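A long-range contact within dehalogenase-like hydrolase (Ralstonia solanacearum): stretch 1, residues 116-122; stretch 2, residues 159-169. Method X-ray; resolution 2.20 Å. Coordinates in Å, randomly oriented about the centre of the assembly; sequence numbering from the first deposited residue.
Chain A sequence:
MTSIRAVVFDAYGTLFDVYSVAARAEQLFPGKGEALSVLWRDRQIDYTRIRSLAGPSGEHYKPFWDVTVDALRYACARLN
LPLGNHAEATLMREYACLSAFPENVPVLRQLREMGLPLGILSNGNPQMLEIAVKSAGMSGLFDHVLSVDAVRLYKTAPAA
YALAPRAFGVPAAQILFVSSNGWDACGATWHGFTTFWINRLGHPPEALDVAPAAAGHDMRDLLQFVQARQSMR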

ATOM      1  N   LEU A 116      -8.324 -28.044  18.589  1.00 45.60           N
ATOM      2  CA  LEU A 116      -7.751 -27.200  17.529  1.00 43.24           C
ATOM      3  C   LEU A 116      -6.477 -26.514  17.986  1.00 41.32           C
ATOM      4  O   LEU A 116      -6.483 -25.743  18.946  1.00 41.25           O
ATOM      5  N   PRO A 117      -5.356 -26.846  17.326  1.00 39.53           N
ATOM      6  CA  PRO A 117      -4.121 -26.074  17.546  1.00 38.88           C
ATOM      7  C   PRO A 117      -4.300 -24.617  17.056  1.00 37.04           C
ATOM      8  O   PRO A 117      -5.070 -24.366  16.140  1.00 35.71           O
ATOM      9  N   LEU A 118      -3.616 -23.684  17.706  1.00 35.52           N
ATOM     10  CA  LEU A 118      -3.841 -22.265  17.472  1.00 34.29           C
ATOM     11  C   LEU A 118      -2.514 -21.619  17.248  1.00 33.70           C
ATOM     12  O   LEU A 118      -1.544 -21.962  17.930  1.00 33.75           O
ATOM     13  N   GLY A 119      -2.468 -20.712  16.272  1.00 32.63           N
ATOM     14  CA  GLY A 119      -1.275 -19.900  16.052  1.00 32.24           C
ATOM     15  C   GLY A 119      -1.556 -18.441  15.738  1.00 31.14           C
ATOM     16  O   GLY A 119      -2.696 -18.067  15.376  1.00 30.37           O
ATOM     17  N   ILE A 120      -0.504 -17.638  15.887  1.00 30.58           N
ATOM     18  CA  ILE A 120      -0.444 -16.263  15.387  1.00 31.18           C
ATOM     19  C   ILE A 120       0.526 -16.165  14.202  1.00 31.26           C
ATOM     20  O   ILE A 120       1.652 -16.708  14.260  1.00 31.90           O
ATOM     21  N   LEU A 121       0.096 -15.480  13.142  1.00 30.76           N
ATOM     22  CA  LEU A 121       0.984 -15.071  12.033  1.00 30.27           C
ATOM     23  C   LEU A 121       0.885 -13.562  11.823  1.00 30.41           C
ATOM     24  O   LEU A 121      -0.183 -13.062  11.470  1.00 30.42           O
ATOM     25  N   SER A 122       1.999 -12.859  12.068  1.00 30.48           N
ATOM     26  CA  SER A 122       2.007 -11.425  12.228  1.00 31.08           C
ATOM     27  C   SER A 122       3.140 -10.728  11.494  1.00 31.25           C
ATOM     28  O   SER A 122       4.259 -11.234  11.406  1.00 30.44           O
ATOM     29  N   ALA A 159       5.821 -15.919   0.795  1.00 17.95           N
ATOM     30  CA  ALA A 159       6.769 -16.486   1.755  1.00 18.53           C
ATOM     31  C   ALA A 159       6.254 -16.233   3.177  1.00 18.56           C
ATOM     32  O   ALA A 159       6.586 -17.003   4.082  1.00 18.04           O
ATOM     33  N   ALA A 160       5.503 -15.140   3.367  1.00 18.78           N
ATOM     34  CA  ALA A 160       4.901 -14.811   4.686  1.00 18.97           C
ATOM     35  C   ALA A 160       3.758 -15.747   4.986  1.00 19.27           C
ATOM     36  O   ALA A 160       3.712 -16.320   6.054  1.00 19.44           O
ATOM     37  N   TYR A 161       2.834 -15.908   4.044  1.00 20.02           N
ATOM     38  CA  TYR A 161       1.711 -16.838   4.226  1.00 20.55           C
ATOM     39  C   TYR A 161       2.243 -18.277   4.427  1.00 20.82           C
ATOM     40  O   TYR A 161       1.795 -19.009   5.337  1.00 20.90           O
ATOM     41  N   ALA A 162       3.272 -18.636   3.662  1.00 19.75           N
ATOM     42  CA  ALA A 162       3.795 -19.976   3.723  1.00 19.81           C
ATOM     43  C   ALA A 162       4.293 -20.377   5.087  1.00 19.98           C
ATOM     44  O   ALA A 162       4.411 -21.565   5.326  1.00 21.10           O
ATOM     45  N   LEU A 163       4.592 -19.432   5.963  1.00 20.44           N
ATOM     46  CA  LEU A 163       5.089 -19.796   7.282  1.00 22.31           C
ATOM     47  C   LEU A 163       4.105 -20.720   8.046  1.00 22.81           C
ATOM     48  O   LEU A 163       4.539 -21.570   8.816  1.00 23.49           O
ATOM     49  N   ALA A 164       2.802 -20.568   7.838  1.00 23.83           N
ATOM     50  CA  ALA A 164       1.852 -21.252   8.727  1.00 24.26           C
ATOM     51  C   ALA A 164       1.663 -22.709   8.337  1.00 24.42           C
ATOM     52  O   ALA A 164       1.778 -23.568   9.194  1.00 24.27           O
ATOM     53  N   PRO A 165       1.457 -23.011   7.049  1.00 24.96           N
ATOM     54  CA  PRO A 165       1.523 -24.431   6.716  1.00 26.01           C
ATOM     55  C   PRO A 165       2.792 -25.113   7.242  1.00 27.94           C
ATOM     56  O   PRO A 165       2.681 -26.206   7.810  1.00 27.96           O
ATOM     57  N   ARG A 166       3.957 -24.454   7.145  1.00 29.11           N
ATOM     58  CA  ARG A 166       5.216 -25.076   7.575  1.00 29.96           C
ATOM     59  C   ARG A 166       5.233 -25.408   8.996  1.00 30.42           C
ATOM     60  O   ARG A 166       5.581 -26.514   9.335  1.00 31.22           O
ATOM     61  N   ALA A 167       4.936 -24.424   9.843  1.00 31.18           N
ATOM     62  CA  ALA A 167       4.943 -24.632  11.302  1.00 31.42           C
ATOM     63  C   ALA A 167       3.922 -25.708  11.784  1.00 32.26           C
ATOM     64  O   ALA A 167       4.213 -26.445  12.714  1.00 30.94           O
ATOM     65  N   PHE A 168       2.759 -25.783  11.131  1.00 33.99           N
ATOM     66  CA  PHE A 168       1.670 -26.669  11.570  1.00 36.25           C
ATOM     67  C   PHE A 168       1.710 -28.079  10.973  1.00 37.42           C
ATOM     68  O   PHE A 168       0.981 -28.945  11.440  1.00 38.19           O
ATOM     69  N   GLY A 169       2.543 -28.278   9.948  1.00 37.98           N
ATOM     70  CA  GLY A 169       2.694 -29.544   9.287  1.00 38.39           C
ATOM     71  C   GLY A 169       1.467 -29.927   8.497  1.00 39.43           C
ATOM     72  O   GLY A 169       1.298 -31.102   8.189  1.00 40.00           O
TER

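Packing of the strand 118-122 against the helical stretch 159-169. The strand and helix 163-168 run roughly antiparallel, with 148° between their N-to-C directions and axes 9.7 Å apart at closest approach, so Pro 117 lies across from Phe 168 and Leu 121 across from Ala 164. Contact is concentrated at these two ends, and no hydrogen bond crosses between the stretches; the interface is one of apolar packing, burying 280 Å² in total.

The strand alternates in the usual way. Leu 121 sends its CA-to-CB bond toward the helix, as Pro 117 does just before the strand, and a CB on Gly 119 would point the same way; Leu 118 and Ile 120 point away. Both of these take chi1 m and chi2 t, and Ile 120 makes no contact with the helical stretch.

Leu 121 gives up the most surface of any residue here, 93 Å². Its chi1 is t (-174°) and its chi2 p (65°), a common leucine pairing that carries the branched end toward the helical stretch, where both methyls find partners. CD1 packs on CB of Leu 163 at 3.9 Å. CD2 settles against the backbone of Ala 160 and Tyr 161, 3.4 Å from O of Ala 160 and 4.1 Å from CA of Tyr 161, and it also lies 4.5 Å from CB of Ala 164. The approach to the carbonyl is a van der Waals contact, since a methyl offers no polar hydrogen; that same O of Ala 160 accepts a hydrogen bond from N of Leu 163 at 3.2 Å. The small side chain of Ala 164 points toward the strand and, with Leu 163, lines the surface that receives the leucine. Leu 163 itself is m, t (-70°, 163°), a common helical rotamer; its CB comes closest to Leu 121, and its CD1 also lies 4.0 Å from CD1 of Leu 121.

Tyr 161 turns its CA-to-CB bond away from the strand, with chi1 m (-70°), so it meets Leu 121 through its backbone; its OH is hydrogen-bonded elsewhere in the structure.

At the other end Phe 168 points toward the strand, with chi1 m (-79°) and chi2 -91°. This places the tip of the ring beside the strand's beginning. Pro 117, its ring in a C-gamma endo pucker, brings CB to 3.8 Å from CE1 of Phe 168, and C of Leu 118 lies 3.8 Å from CZ of Phe 168; both meet the ring at its edge, near its plane. N of Gly 119 comes still closer, 3.6 Å from CZ of Phe 168. The missing side chain matters here: an ideal CB on Gly 119 would fall 2.7 Å from CZ of Phe 168, a clash, so the bare backbone leaves space for the ring tip.

Arg 166 and Ala 167 take no part in the contact. Beyond Phe 168, Gly 169 leaves helical geometry with positive phi (69°), a conformation that favours glycine.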

ATOM      1  CB  LEU A 116      -8.783 -26.211  16.962  1.00 42.66           C
ATOM      2  CG  LEU A 116      -9.837 -26.823  16.021  1.00 41.99           C
ATOM      3  CD1 LEU A 116     -10.823 -25.765  15.557  1.00 40.28           C
ATOM      4  CD2 LEU A 116      -9.252 -27.588  14.805  1.00 41.08           C
ATOM      5  CB  PRO A 117      -3.061 -26.810  16.729  1.00 39.13           C
ATOM      6  CG  PRO A 117      -3.820 -27.813  15.825  1.00 40.35           C
ATOM      7  CD  PRO A 117      -5.227 -27.906  16.302  1.00 39.73           C
ATOM      8  CB  LEU A 118      -4.538 -21.584  18.662  1.00 33.68           C
ATOM      9  CG  LEU A 118      -5.929 -22.082  19.072  1.00 32.10           C
ATOM     10  CD1 LEU A 118      -6.548 -21.145  20.128  1.00 30.40           C
ATOM     11  CD2 LEU A 118      -6.882 -22.311  17.875  1.00 30.38           C
ATOM     12  CB  ILE A 120       0.106 -15.321  16.437  1.00 31.28           C
ATOM     13  CG1 ILE A 120      -0.740 -15.385  17.701  1.00 31.34           C
ATOM     14  CG2 ILE A 120       0.147 -13.883  15.912  1.00 32.17           C
ATOM     15  CD1 ILE A 120      -0.300 -14.390  18.768  1.00 31.57           C
ATOM     16  CB  LEU A 121       0.680 -15.805  10.734  1.00 29.89           C
ATOM     17  CG  LEU A 121       1.669 -15.520   9.591  1.00 30.82           C
ATOM     18  CD1 LEU A 121       3.078 -16.047   9.943  1.00 28.76           C
ATOM     19  CD2 LEU A 121       1.178 -16.110   8.275  1.00 30.90           C
ATOM     20  CB  SER A 122       2.116 -11.086  13.706  1.00 31.30           C
ATOM     21  OG  SER A 122       2.283  -9.677  13.888  1.00 32.43           O
ATOM     22  CB  ALA A 159       8.183 -15.882   1.584  1.00 18.75           C
ATOM     23  CB  ALA A 160       4.408 -13.375   4.755  1.00 19.16           C
ATOM     24  CB  TYR A 161       0.700 -16.749   3.072  1.00 21.14           C
ATOM     25  CG  TYR A 161      -0.109 -15.447   3.062  1.00 19.74           C
ATOM     26  CD1 TYR A 161      -0.883 -15.057   4.184  1.00 19.84           C
ATOM     27  CD2 TYR A 161      -0.125 -14.631   1.948  1.00 18.55           C
ATOM     28  CE1 TYR A 161      -1.614 -13.842   4.202  1.00 15.84           C
ATOM     29  CE2 TYR A 161      -0.866 -13.408   1.943  1.00 19.17           C
ATOM     30  CZ  TYR A 161      -1.605 -13.026   3.078  1.00 18.77           C
ATOM     31  OH  TYR A 161      -2.329 -11.845   3.046  1.00 20.46           O
ATOM     32  CB  ALA A 162       4.882 -20.224   2.691  1.00 18.76           C
ATOM     33  CB  LEU A 163       5.489 -18.557   8.146  1.00 21.61           C
ATOM     34  CG  LEU A 163       6.731 -17.732   7.756  1.00 20.52           C
ATOM     35  CD1 LEU A 163       6.757 -16.348   8.433  1.00 16.49           C
ATOM     36  CD2 LEU A 163       8.010 -18.476   8.034  1.00 20.41           C
ATOM     37  CB  ALA A 164       0.552 -20.522   8.843  1.00 24.27           C
ATOM     38  CB  PRO A 165       1.447 -24.431   5.207  1.00 25.74           C
ATOM     39  CG  PRO A 165       0.517 -23.242   4.940  1.00 24.64           C
ATOM     40  CD  PRO A 165       1.036 -22.210   5.888  1.00 25.41           C
ATOM     41  CB  ARG A 166       6.447 -24.203   7.366  1.00 29.83           C
ATOM     42  CG  ARG A 166       7.160 -24.544   6.086  1.00 32.56           C
ATOM     43  CD  ARG A 166       8.690 -24.350   6.188  1.00 32.38           C
ATOM     44  NE  ARG A 166       9.063 -22.976   6.463  1.00 28.42           N
ATOM     45  CZ  ARG A 166       8.775 -21.970   5.672  1.00 27.75           C
ATOM     46  NH1 ARG A 166       8.098 -22.173   4.546  1.00 31.45           N
ATOM     47  NH2 ARG A 166       9.201 -20.763   5.979  1.00 28.56           N
ATOM     48  CB  ALA A 167       4.712 -23.328  12.031  1.00 30.61           C
ATOM     49  CB  PHE A 168       0.295 -26.003  11.332  1.00 36.33           C
ATOM     50  CG  PHE A 168      -0.044 -24.986  12.398  1.00 39.00           C
ATOM     51  CD1 PHE A 168      -0.748 -25.355  13.526  1.00 39.90           C
ATOM     52  CD2 PHE A 168       0.462 -23.691  12.323  1.00 38.76           C
ATOM     53  CE1 PHE A 168      -0.995 -24.433  14.528  1.00 41.61           C
ATOM     54  CE2 PHE A 168       0.229 -22.776  13.323  1.00 40.00           C
ATOM     55  CZ  PHE A 168      -0.500 -23.141  14.428  1.00 41.03           C
TER